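Local structure of carbohydrate-binding protein (Flavonifractor plautii, 6N1B) at residues Arg215-Asn224 with Asn236-Gly246; Gln266-Asp274 with Cys286-Pro296. The protein probably removes the acetyl group from the terminal N-acetylgalactosamine of the blood group A antigen, a step in converting A to O type. All blocks are in the same frame, centred on the assembly; numbering follows the deposited sequence.

Contact 1: Arg215-Asn224 with Asn236-Gly246; sequences RDVFILWANN and NFVEMRYSDDG
The two middle strands of a four-stranded antiparallel sheet meet here, 217-224 against 237-243, and backbone hydrogen bonds join Phe218 with Ser243, Leu220 with Arg241, Ala222 with Glu239 and Asn224 with Phe237, each pair in both directions. The side chains alternate between two faces. On the face of Ile219 and Trp221, Met240 lies alongside both: its CB packs against Trp221 CD1 at 3.7 Å, and the bend at its last torsion (chi3 -59°) brings CE to Ile219 CG2. Tyr242 continues the row, with its CD1 4.0 Å from Ile219 CG1. The Arg215 guanidinium stands almost perpendicular to the tyrosine ring, and its NH1 donates to Tyr242 OH at 3.2 Å while NE is paired with Asp212.

On the other face the Asn224 amide stacks on the Phe237 ring, their planes 20° apart. Asn224 ND2 donates in the amide plane to Glu239 OE1 at 3.0 Å, reaching it from above the carboxylate, and OD1 accepts from Gly226 N. At the far end Gly246 CA makes a CH-pi contact over one face of Phe218, and Ser243 OG holds the turn as an ST motif, accepting from Gly246 N at 2.8 Å and from Asp245 N. Water 3 links Leu220 O and Glu239 O to Arg241 NH1. A twisted four-stranded antiparallel sheet, one of several in the chain, is consistent with the blade of a beta-propeller.

Contact 2: Gln266-Asp274 with Cys286-Pro296; sequences QQLAPWHQD and CISQCFAGRNP. With CA (calcium ion), chain C; CA (calcium ion), chain D; GLA (alpha-D-galactopyranose), chain B.
Residues 286-291 form a beta hairpin with 269-274, interrupted by a classic bulge beside the glycan and metal sites. Cys286 lies within the pairing, its SG packed on Gln273 CB at 3.8 Å. Ile287 exchanges two backbone hydrogen bonds with Asp274, whose OD1 binds a calcium ion at 2.4 Å together with Asp56 and Asp122 and whose carboxylate has a further polar partner in Phe339. Ser288 OG shares a water with His272 O and Gln273 OE1.

The bulge lies opposite Gln289, whose carbonyl O accepts from Trp271 N at 2.9 Å and more distantly from His272 N. With CG anti to the backbone N (chi1 175°), the extended Gln289 side chain runs alongside both residues; its amide meets the indole edge at CD1, the planes 80° apart, and NE2 goes on to Ser299. Where the chain turns at Trp271, His272 ND1 donates to Trp271 O from above the carbonyl plane, which helps fix the imidazole's rotation, and NE2 binds a second calcium ion, 2.1 Å away, which Asp120 and four waters also hold.

Cys290 CB sits against Ala269 O, and the Phe291 ring is sandwiched between Ala269 CB on one face and the Asn295-Pro296 peptide on the other. A water bridges Ala292 O and Gln267 O. After the turn, Pro296 CG lies over the Trp271 indole, 3.5 Å from its CG, while His272 ND1 sits over the opposite face, toward the rim. Thus flanked, and tied through NE1 to Tyr335 OH, the indole points its outer rim at the galactose, Trp271 CH2 3.6 Å from GLA O5.

Overall arrangement
Two neighbouring sheets, probably blades of a propeller, illustrate how a site is assembled from successive hairpins. From the N terminus, contact 1 comes first and closes the loop 225-235, which carries the glycan-pocket residues Val228, Gly229 and Tyr230. Contact 2 opens afterwards and closes the outer part of the hairpin, where strands 269-278 and 283-291 run on to their turn, so the two stand in series, neither nested nor crossed, with centres about 18 Å apart. They nevertheless touch: Asn236 ND2 probably hydrogen-bonds to Pro270 O and Asn223 ND2 to Trp271 O, while Val238 packs on Pro270 and Gln273. These links join the sheet of 207-254 to strand 269-278 at its bulge, next to the metal-binding His272.

Contact 1: Arg215-Asn224 with Asn236-Gly246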
loop_
_atom_site.group_PDB
_atom_site.type_symbol
_atom_site.label_atom_id
_atom_site.label_comp_id
_atom_site.label_asym_id
_atom_site.label_seq_id
_atom_site.Cartn_x
_atom_site.Cartn_y
_atom_site.Cartn_z
ATOM N N ARG A 215 20.473 6.623 -9.556
ATOM C CA ARG A 215 20.983 5.442 -10.273
ATOM C C ARG A 215 20.202 5.171 -11.554
ATOM O O ARG A 215 20.695 4.425 -12.396
ATOM C CB ARG A 215 21.044 4.257 -9.313
ATOM C CG ARG A 215 22.195 4.270 -8.293
ATOM C CD ARG A 215 22.058 3.289 -7.224
ATOM N NE ARG A 215 20.733 3.131 -6.515
ATOM C CZ ARG A 215 20.456 2.031 -5.817
ATOM N NH1 ARG A 215 21.521 1.127 -5.530
ATOM N NH2 ARG A 215 19.404 2.218 -5.108
ATOM N N ASP A 216 18.936 5.648 -11.645
ATOM C CA ASP A 216 18.056 5.459 -12.757
ATOM C C ASP A 216 17.666 4.004 -12.901
ATOM O O ASP A 216 18.005 3.246 -13.803
ATOM C CB ASP A 216 18.578 6.064 -14.022
ATOM C CG ASP A 216 18.541 7.571 -13.953
ATOM O OD1 ASP A 216 17.468 8.101 -13.519
ATOM O OD2 ASP A 216 19.510 8.281 -14.252
ATOM N N VAL A 217 16.872 3.584 -11.875
ATOM C CA VAL A 217 16.450 2.170 -11.759
ATOM C C VAL A 217 15.107 2.150 -10.942
ATOM O O VAL A 217 14.997 2.995 -10.004
ATOM C CB VAL A 217 17.573 1.328 -11.085
ATOM C CG1 VAL A 217 17.855 1.720 -9.637
ATOM C CG2 VAL A 217 17.335 -0.160 -11.242
ATOM N N PHE A 218 14.221 1.263 -11.297
ATOM C CA PHE A 218 13.088 0.985 -10.427
ATOM C C PHE A 218 13.511 0.012 -9.320
ATOM O O PHE A 218 14.267 -0.956 -9.603
ATOM C CB PHE A 218 11.897 0.390 -11.231
ATOM C CG PHE A 218 11.297 1.346 -12.226
ATOM C CD1 PHE A 218 11.851 1.594 -13.461
ATOM C CD2 PHE A 218 10.147 2.054 -11.871
ATOM C CE1 PHE A 218 11.271 2.445 -14.372
ATOM C CE2 PHE A 218 9.556 2.926 -12.807
ATOM C CZ PHE A 218 10.145 3.104 -14.033
ATOM N N ILE A 219 12.980 0.200 -8.125
ATOM C CA ILE A 219 13.219 -0.634 -6.985
ATOM C C ILE A 219 11.912 -1.130 -6.447
ATOM O O ILE A 219 10.960 -0.329 -6.294
ATOM C CB ILE A 219 14.054 0.071 -5.893
ATOM C CG1 ILE A 219 15.265 0.784 -6.485
ATOM C CG2 ILE A 219 14.420 -0.902 -4.823
ATOM C CD1 ILE A 219 16.057 1.621 -5.506
ATOM N N LEU A 220 11.829 -2.408 -6.109
ATOM C CA LEU A 220 10.628 -2.997 -5.522
ATOM C C LEU A 220 11.043 -3.698 -4.227
ATOM O O LEU A 220 11.958 -4.543 -4.257
ATOM C CB LEU A 220 9.984 -3.971 -6.505
ATOM C CG LEU A 220 8.669 -4.675 -6.074
ATOM C CD1 LEU A 220 7.887 -5.096 -7.342
ATOM C CD2 LEU A 220 8.862 -5.871 -5.181
ATOM N N TRP A 221 10.464 -3.326 -3.085
ATOM C CA TRP A 221 10.662 -4.009 -1.827
ATOM C C TRP A 221 9.431 -4.847 -1.489
ATOM O O TRP A 221 8.293 -4.441 -1.777
ATOM C CB TRP A 221 10.855 -3.037 -0.676
ATOM C CG TRP A 221 12.083 -2.156 -0.780
ATOM C CD1 TRP A 221 13.300 -2.335 -0.173
ATOM C CD2 TRP A 221 12.204 -0.873 -1.481
ATOM N NE1 TRP A 221 14.141 -1.309 -0.470
ATOM C CE2 TRP A 221 13.504 -0.385 -1.264
ATOM C CE3 TRP A 221 11.384 -0.158 -2.305
ATOM C CZ2 TRP A 221 13.956 0.805 -1.794
ATOM C CZ3 TRP A 221 11.829 1.025 -2.850
ATOM C CH2 TRP A 221 13.084 1.507 -2.609
ATOM N N ALA A 222 9.641 -6.032 -0.965
ATOM C CA ALA A 222 8.552 -6.913 -0.617
ATOM C C ALA A 222 8.930 -7.714 0.627
ATOM O O ALA A 222 10.121 -7.860 0.935
ATOM C CB ALA A 222 8.173 -7.854 -1.780
ATOM N N ASN A 223 7.918 -8.229 1.351
ATOM C CA ASN A 223 8.173 -9.024 2.563
ATOM C C ASN A 223 8.090 -10.506 2.236
ATOM O O ASN A 223 7.102 -11.018 1.696
ATOM C CB ASN A 223 7.185 -8.634 3.649
ATOM C CG ASN A 223 7.392 -9.335 4.927
ATOM O OD1 ASN A 223 8.545 -9.736 5.236
ATOM N ND2 ASN A 223 6.355 -9.458 5.731
ATOM N N ASN A 224 9.192 -11.213 2.572
ATOM C CA ASN A 224 9.310 -12.678 2.335
ATOM C C ASN A 224 8.819 -13.434 3.578
ATOM O O ASN A 224 9.535 -13.383 4.629
ATOM C CB ASN A 224 10.723 -13.000 2.005
ATOM C CG ASN A 224 10.899 -14.414 1.532
ATOM O OD1 ASN A 224 10.207 -15.326 2.102
ATOM N ND2 ASN A 224 11.751 -14.665 0.572
ATOM N N ASN A 236 10.074 -13.424 9.188
ATOM C CA ASN A 236 9.869 -12.570 8.028
ATOM C C ASN A 236 11.115 -11.703 7.770
ATOM O O ASN A 236 11.770 -11.252 8.688
ATOM C CB ASN A 236 8.685 -11.632 8.211
ATOM C CG ASN A 236 7.365 -12.367 8.356
ATOM O OD1 ASN A 236 7.238 -13.530 8.021
ATOM N ND2 ASN A 236 6.305 -11.574 8.670
ATOM N N PHE A 237 11.335 -11.383 6.473
ATOM C CA PHE A 237 12.435 -10.444 6.103
ATOM C C PHE A 237 12.089 -9.815 4.745
ATOM O O PHE A 237 11.512 -10.449 3.875
ATOM C CB PHE A 237 13.814 -11.152 6.082
ATOM C CG PHE A 237 13.930 -12.249 5.068
ATOM C CD1 PHE A 237 13.491 -13.462 5.329
ATOM C CD2 PHE A 237 14.512 -11.966 3.862
ATOM C CE1 PHE A 237 13.581 -14.455 4.443
ATOM C CE2 PHE A 237 14.657 -12.984 2.907
ATOM C CZ PHE A 237 14.212 -14.245 3.217
ATOM N N VAL A 238 12.530 -8.560 4.590
ATOM C CA VAL A 238 12.292 -7.815 3.352
ATOM C C VAL A 238 13.435 -8.005 2.356
ATOM O O VAL A 238 14.638 -8.039 2.705
ATOM C CB VAL A 238 12.053 -6.326 3.694
ATOM C CG1 VAL A 238 12.117 -5.415 2.501
ATOM C CG2 VAL A 238 10.711 -6.118 4.396
ATOM N N GLU A 239 13.036 -8.161 1.116
ATOM C CA GLU A 239 13.955 -8.259 -0.026
ATOM C C GLU A 239 13.666 -7.143 -0.968
ATOM O O GLU A 239 12.488 -6.743 -1.190
ATOM C CB GLU A 239 13.796 -9.566 -0.772
ATOM C CG GLU A 239 14.244 -10.796 0.058
ATOM C CD GLU A 239 14.003 -12.130 -0.637
ATOM O OE1 GLU A 239 12.847 -12.427 -1.037
ATOM O OE2 GLU A 239 15.009 -12.843 -0.781
ATOM N N MET A 240 14.703 -6.629 -1.654
ATOM C CA MET A 240 14.564 -5.681 -2.758
ATOM C C MET A 240 14.979 -6.320 -4.058
ATOM O O MET A 240 15.778 -7.250 -4.098
ATOM C CB MET A 240 15.401 -4.393 -2.430
ATOM C CG MET A 240 16.889 -4.644 -2.609
ATOM S SD MET A 240 17.944 -3.346 -1.895
ATOM C CE MET A 240 17.357 -1.970 -2.792
ATOM N N ARG A 241 14.397 -5.798 -5.147
ATOM C CA ARG A 241 14.723 -6.149 -6.499
ATOM C C ARG A 241 14.850 -4.874 -7.338
ATOM O O ARG A 241 14.211 -3.853 -7.031
ATOM C CB ARG A 241 13.648 -7.029 -7.141
ATOM C CG ARG A 241 13.452 -8.353 -6.462
ATOM C CD ARG A 241 12.187 -8.997 -6.997
ATOM N NE ARG A 241 12.014 -10.450 -6.652
ATOM C CZ ARG A 241 11.580 -10.913 -5.558
ATOM N NH1 ARG A 241 11.172 -10.105 -4.581
ATOM N NH2 ARG A 241 11.454 -12.197 -5.319
ATOM N N TYR A 242 15.656 -4.952 -8.396
ATOM C CA TYR A 242 15.892 -3.877 -9.301
ATOM C C TYR A 242 15.333 -4.188 -10.682
ATOM O O TYR A 242 15.301 -5.335 -11.147
ATOM C CB TYR A 242 17.383 -3.631 -9.407
ATOM C CG TYR A 242 18.058 -3.117 -8.121
ATOM C CD1 TYR A 242 18.035 -1.808 -7.733
ATOM C CD2 TYR A 242 18.761 -4.005 -7.303
ATOM C CE1 TYR A 242 18.689 -1.320 -6.653
ATOM C CE2 TYR A 242 19.436 -3.547 -6.157
ATOM C CZ TYR A 242 19.384 -2.183 -5.836
ATOM O OH TYR A 242 20.089 -1.679 -4.753
ATOM N N SER A 243 14.968 -3.123 -11.411
ATOM C CA SER A 243 14.441 -3.268 -12.762
ATOM C C SER A 243 14.769 -1.991 -13.588
ATOM O O SER A 243 14.545 -0.887 -13.076
ATOM C CB SER A 243 12.936 -3.458 -12.788
ATOM O OG SER A 243 12.436 -3.436 -14.122
ATOM N N ASP A 244 15.182 -2.122 -14.824
ATOM C CA ASP A 244 15.339 -0.968 -15.676
ATOM C C ASP A 244 14.049 -0.253 -16.038
ATOM O O ASP A 244 14.052 0.917 -16.406
ATOM C CB ASP A 244 16.190 -1.286 -16.901
ATOM C CG ASP A 244 17.662 -1.350 -16.559
ATOM O OD1 ASP A 244 18.155 -0.389 -15.879
ATOM O OD2 ASP A 244 18.322 -2.312 -16.971
ATOM N N ASP A 245 12.933 -0.975 -16.065
ATOM C CA ASP A 245 11.680 -0.480 -16.616
ATOM C C ASP A 245 10.480 -0.667 -15.716
ATOM O O ASP A 245 9.397 -0.127 -16.036
ATOM C CB ASP A 245 11.425 -1.121 -18.009
ATOM C CG ASP A 245 11.277 -2.574 -18.006
ATOM O OD1 ASP A 245 11.409 -3.272 -16.971
ATOM O OD2 ASP A 245 11.081 -3.112 -19.147
ATOM N N GLY A 246 10.597 -1.427 -14.630
ATOM C CA GLY A 246 9.458 -1.671 -13.784
ATOM C C GLY A 246 8.698 -2.963 -14.173
ATOM O O GLY A 246 7.755 -3.378 -13.479
HETATM O O HOH W 1 19.695 0.406 -13.871
HETATM O O HOH W 2 16.488 2.247 -16.168
HETATM O O HOH W 3 11.640 -7.385 -3.813
#

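Contact 2: Gln266-Asp274 with Cys286-Pro296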
loop_
_atom_site.group_PDB
_atom_site.type_symbol
_atom_site.label_atom_id
_atom_site.label_comp_id
_atom_site.label_asym_id
_atom_site.label_seq_id
_atom_site.Cartn_x
_atom_site.Cartn_y
_atom_site.Cartn_z
ATOM N N GLN A 266 12.754 -5.071 22.181
ATOM C CA GLN A 266 12.360 -6.317 21.513
ATOM C C GLN A 266 12.422 -6.040 20.000
ATOM O O GLN A 266 11.983 -4.995 19.519
ATOM C CB GLN A 266 10.940 -6.789 21.843
ATOM C CG GLN A 266 10.433 -6.976 23.264
ATOM C CD GLN A 266 11.492 -7.702 23.843
ATOM O OE1 GLN A 266 11.804 -8.897 23.263
ATOM N NE2 GLN A 266 11.829 -7.428 25.121
ATOM N N GLN A 267 12.946 -7.026 19.221
ATOM C CA GLN A 267 13.060 -6.835 17.775
ATOM C C GLN A 267 11.709 -6.820 17.104
ATOM O O GLN A 267 10.849 -7.607 17.402
ATOM C CB GLN A 267 13.923 -8.006 17.279
ATOM C CG GLN A 267 14.156 -7.945 15.732
ATOM C CD GLN A 267 14.950 -6.793 15.250
ATOM O OE1 GLN A 267 16.043 -6.487 15.820
ATOM N NE2 GLN A 267 14.460 -6.110 14.174
ATOM N N LEU A 268 11.595 -5.920 16.139
ATOM C CA LEU A 268 10.385 -5.842 15.301
ATOM C C LEU A 268 10.588 -6.572 14.007
ATOM O O LEU A 268 11.686 -6.572 13.424
ATOM C CB LEU A 268 10.058 -4.328 15.057
ATOM C CG LEU A 268 9.634 -3.571 16.334
ATOM C CD1 LEU A 268 9.896 -2.122 16.134
ATOM C CD2 LEU A 268 8.195 -3.872 16.560
ATOM N N ALA A 269 9.516 -7.148 13.482
ATOM C CA ALA A 269 9.515 -7.870 12.231
ATOM C C ALA A 269 8.516 -7.254 11.263
ATOM O O ALA A 269 7.476 -6.724 11.683
ATOM C CB ALA A 269 9.125 -9.334 12.455
ATOM N N PRO A 270 8.808 -7.326 9.966
ATOM C CA PRO A 270 7.956 -6.694 8.986
ATOM C C PRO A 270 6.711 -7.536 8.705
ATOM O O PRO A 270 6.733 -8.747 8.636
ATOM C CB PRO A 270 8.818 -6.619 7.720
ATOM C CG PRO A 270 9.766 -7.830 7.884
ATOM C CD PRO A 270 10.003 -7.881 9.375
ATOM N N TRP A 271 5.610 -6.808 8.377
ATOM C CA TRP A 271 4.463 -7.407 7.695
ATOM C C TRP A 271 4.217 -6.810 6.340
ATOM O O TRP A 271 4.269 -7.492 5.293
ATOM C CB TRP A 271 3.125 -7.381 8.546
ATOM C CG TRP A 271 1.967 -8.011 7.818
ATOM C CD1 TRP A 271 0.791 -7.361 7.425
ATOM C CD2 TRP A 271 1.892 -9.345 7.280
ATOM N NE1 TRP A 271 0.007 -8.231 6.772
ATOM C CE2 TRP A 271 0.614 -9.467 6.670
ATOM C CE3 TRP A 271 2.711 -10.494 7.374
ATOM C CZ2 TRP A 271 0.176 -10.593 6.063
ATOM C CZ3 TRP A 271 2.245 -11.648 6.766
ATOM C CH2 TRP A 271 1.012 -11.730 6.109
ATOM N N HIS A 272 3.927 -5.499 6.274
ATOM C CA HIS A 272 3.582 -4.800 5.049
ATOM C C HIS A 272 4.293 -3.441 5.108
ATOM O O HIS A 272 4.654 -2.954 6.184
ATOM C CB HIS A 272 2.066 -4.639 4.865
ATOM C CG HIS A 272 1.316 -5.760 4.318
ATOM N ND1 HIS A 272 1.768 -7.059 4.261
ATOM C CD2 HIS A 272 0.066 -5.777 3.771
ATOM C CE1 HIS A 272 0.841 -7.814 3.658
ATOM N NE2 HIS A 272 -0.205 -7.078 3.338
ATOM N N GLN A 273 4.494 -2.790 3.952
ATOM C CA GLN A 273 5.299 -1.548 3.929
ATOM C C GLN A 273 5.039 -0.727 2.668
ATOM O O GLN A 273 4.600 -1.260 1.659
ATOM C CB GLN A 273 6.795 -1.859 4.015
ATOM C CG GLN A 273 7.317 -2.793 2.903
ATOM C CD GLN A 273 7.040 -4.280 3.110
ATOM O OE1 GLN A 273 7.155 -4.793 4.262
ATOM N NE2 GLN A 273 6.696 -5.001 2.002
ATOM N N ASP A 274 5.364 0.576 2.808
ATOM C CA ASP A 274 5.347 1.531 1.676
ATOM C C ASP A 274 6.664 2.302 1.823
ATOM O O ASP A 274 7.042 2.748 2.887
ATOM C CB ASP A 274 4.156 2.495 1.781
ATOM C CG ASP A 274 4.025 3.422 0.587
ATOM O OD1 ASP A 274 4.254 2.939 -0.568
ATOM O OD2 ASP A 274 3.626 4.589 0.767
ATOM N N CYS A 286 10.499 4.841 4.818
ATOM C CA CYS A 286 9.531 3.729 4.772
ATOM C C CYS A 286 8.675 3.742 6.056
ATOM O O CYS A 286 9.161 3.927 7.157
ATOM C CB CYS A 286 10.336 2.406 4.681
ATOM S SG CYS A 286 9.264 0.928 4.829
ATOM N N ILE A 287 7.372 3.551 5.780
ATOM C CA ILE A 287 6.444 3.257 6.866
ATOM C C ILE A 287 6.179 1.772 6.809
ATOM O O ILE A 287 5.635 1.242 5.840
ATOM C CB ILE A 287 5.121 4.111 6.691
ATOM C CG1 ILE A 287 5.414 5.539 6.929
ATOM C CG2 ILE A 287 4.107 3.599 7.665
ATOM C CD1 ILE A 287 4.197 6.452 6.868
ATOM N N SER A 288 6.557 1.108 7.898
ATOM C CA SER A 288 6.444 -0.357 8.049
ATOM C C SER A 288 5.324 -0.715 9.045
ATOM O O SER A 288 5.387 -0.271 10.206
ATOM C CB SER A 288 7.794 -0.909 8.572
ATOM O OG SER A 288 7.662 -2.245 8.946
ATOM N N GLN A 289 4.368 -1.495 8.590
ATOM C CA GLN A 289 3.433 -2.154 9.501
ATOM C C GLN A 289 4.168 -3.385 10.007
ATOM O O GLN A 289 4.558 -4.265 9.216
ATOM C CB GLN A 289 2.174 -2.582 8.716
ATOM C CG GLN A 289 1.227 -3.374 9.582
ATOM C CD GLN A 289 0.193 -4.157 8.810
ATOM O OE1 GLN A 289 0.131 -4.072 7.571
ATOM N NE2 GLN A 289 -0.577 -5.029 9.541
ATOM N N CYS A 290 4.418 -3.419 11.330
ATOM C CA CYS A 290 5.354 -4.349 11.942
ATOM C C CYS A 290 4.876 -4.814 13.274
ATOM O O CYS A 290 3.862 -4.294 13.807
ATOM C CB CYS A 290 6.771 -3.758 11.954
ATOM S SG CYS A 290 6.873 -2.212 12.906
ATOM N N PHE A 291 5.605 -5.724 13.916
ATOM C CA PHE A 291 5.132 -6.378 15.129
ATOM C C PHE A 291 6.285 -6.986 15.891
ATOM O O PHE A 291 7.279 -7.450 15.246
ATOM C CB PHE A 291 4.048 -7.406 14.804
ATOM C CG PHE A 291 4.515 -8.478 13.855
ATOM C CD1 PHE A 291 4.488 -8.278 12.483
ATOM C CD2 PHE A 291 5.045 -9.662 14.369
ATOM C CE1 PHE A 291 4.962 -9.250 11.634
ATOM C CE2 PHE A 291 5.493 -10.630 13.507
ATOM C CZ PHE A 291 5.505 -10.409 12.150
ATOM N N ALA A 292 6.142 -7.100 17.199
ATOM C CA ALA A 292 7.177 -7.737 18.054
ATOM C C ALA A 292 6.808 -9.146 18.463
ATOM O O ALA A 292 7.685 -9.909 18.907
ATOM C CB ALA A 292 7.406 -6.918 19.324
ATOM N N GLY A 293 5.564 -9.551 18.247
ATOM C CA GLY A 293 5.149 -10.903 18.665
ATOM C C GLY A 293 5.159 -11.954 17.567
ATOM O O GLY A 293 6.008 -11.894 16.646
ATOM N N ARG A 294 4.250 -12.905 17.677
ATOM C CA ARG A 294 4.268 -14.086 16.825
ATOM C C ARG A 294 3.654 -13.832 15.425
ATOM O O ARG A 294 3.835 -14.605 14.526
ATOM C CB ARG A 294 3.483 -15.255 17.506
ATOM C CG ARG A 294 4.277 -15.933 18.637
ATOM C CD ARG A 294 3.761 -17.296 19.096
ATOM N NE ARG A 294 2.309 -17.279 19.189
ATOM C CZ ARG A 294 1.485 -18.343 18.989
ATOM N NH1 ARG A 294 1.917 -19.531 18.574
ATOM N NH2 ARG A 294 0.179 -18.215 19.126
ATOM N N ASN A 295 2.825 -12.766 15.327
ATOM C CA ASN A 295 2.159 -12.449 14.095
ATOM C C ASN A 295 1.746 -10.951 14.109
ATOM O O ASN A 295 1.936 -10.296 15.092
ATOM C CB ASN A 295 0.983 -13.445 13.830
ATOM C CG ASN A 295 -0.046 -13.353 14.944
ATOM O OD1 ASN A 295 -0.374 -12.252 15.387
ATOM N ND2 ASN A 295 -0.476 -14.453 15.421
ATOM N N PRO A 296 1.190 -10.483 12.976
ATOM C CA PRO A 296 0.785 -9.050 12.958
ATOM C C PRO A 296 -0.438 -8.636 13.747
ATOM O O PRO A 296 -0.767 -7.471 13.684
ATOM C CB PRO A 296 0.577 -8.760 11.484
ATOM C CG PRO A 296 1.340 -9.863 10.709
ATOM C CD PRO A 296 1.240 -11.044 11.641
HETATM CA CA CA C . -1.871 -7.838 2.325
HETATM CA CA CA D . 3.574 3.513 -2.820
HETATM C C1 GLA B . -3.280 -12.343 5.069
HETATM C C2 GLA B . -3.140 -11.398 3.829
HETATM C C3 GLA B . -3.182 -12.239 2.543
HETATM C C4 GLA B . -2.114 -13.393 2.560
HETATM C C5 GLA B . -2.199 -14.182 3.904
HETATM C C6 GLA B . -1.022 -15.043 4.125
HETATM O O2 GLA B . -4.301 -10.488 3.877
HETATM O O3 GLA B . -3.081 -11.291 1.218
HETATM O O4 GLA B . -0.899 -12.761 2.405
HETATM O O5 GLA B . -2.131 -13.266 5.083
HETATM O O6 GLA B . -1.129 -15.879 5.357
HETATM O O HOH W 4 10.370 -9.406 19.430
HETATM O O HOH W 5 7.098 -4.077 6.975
HETATM O O HOH W 6 3.622 5.543 -1.649
HETATM O O HOH W 7 -2.864 -8.672 3.848
HETATM O O HOH W 8 -2.976 -5.995 2.445
HETATM O O HOH W 9 -3.669 -8.815 1.682
HETATM O O HOH W 10 -0.742 -9.626 1.981
#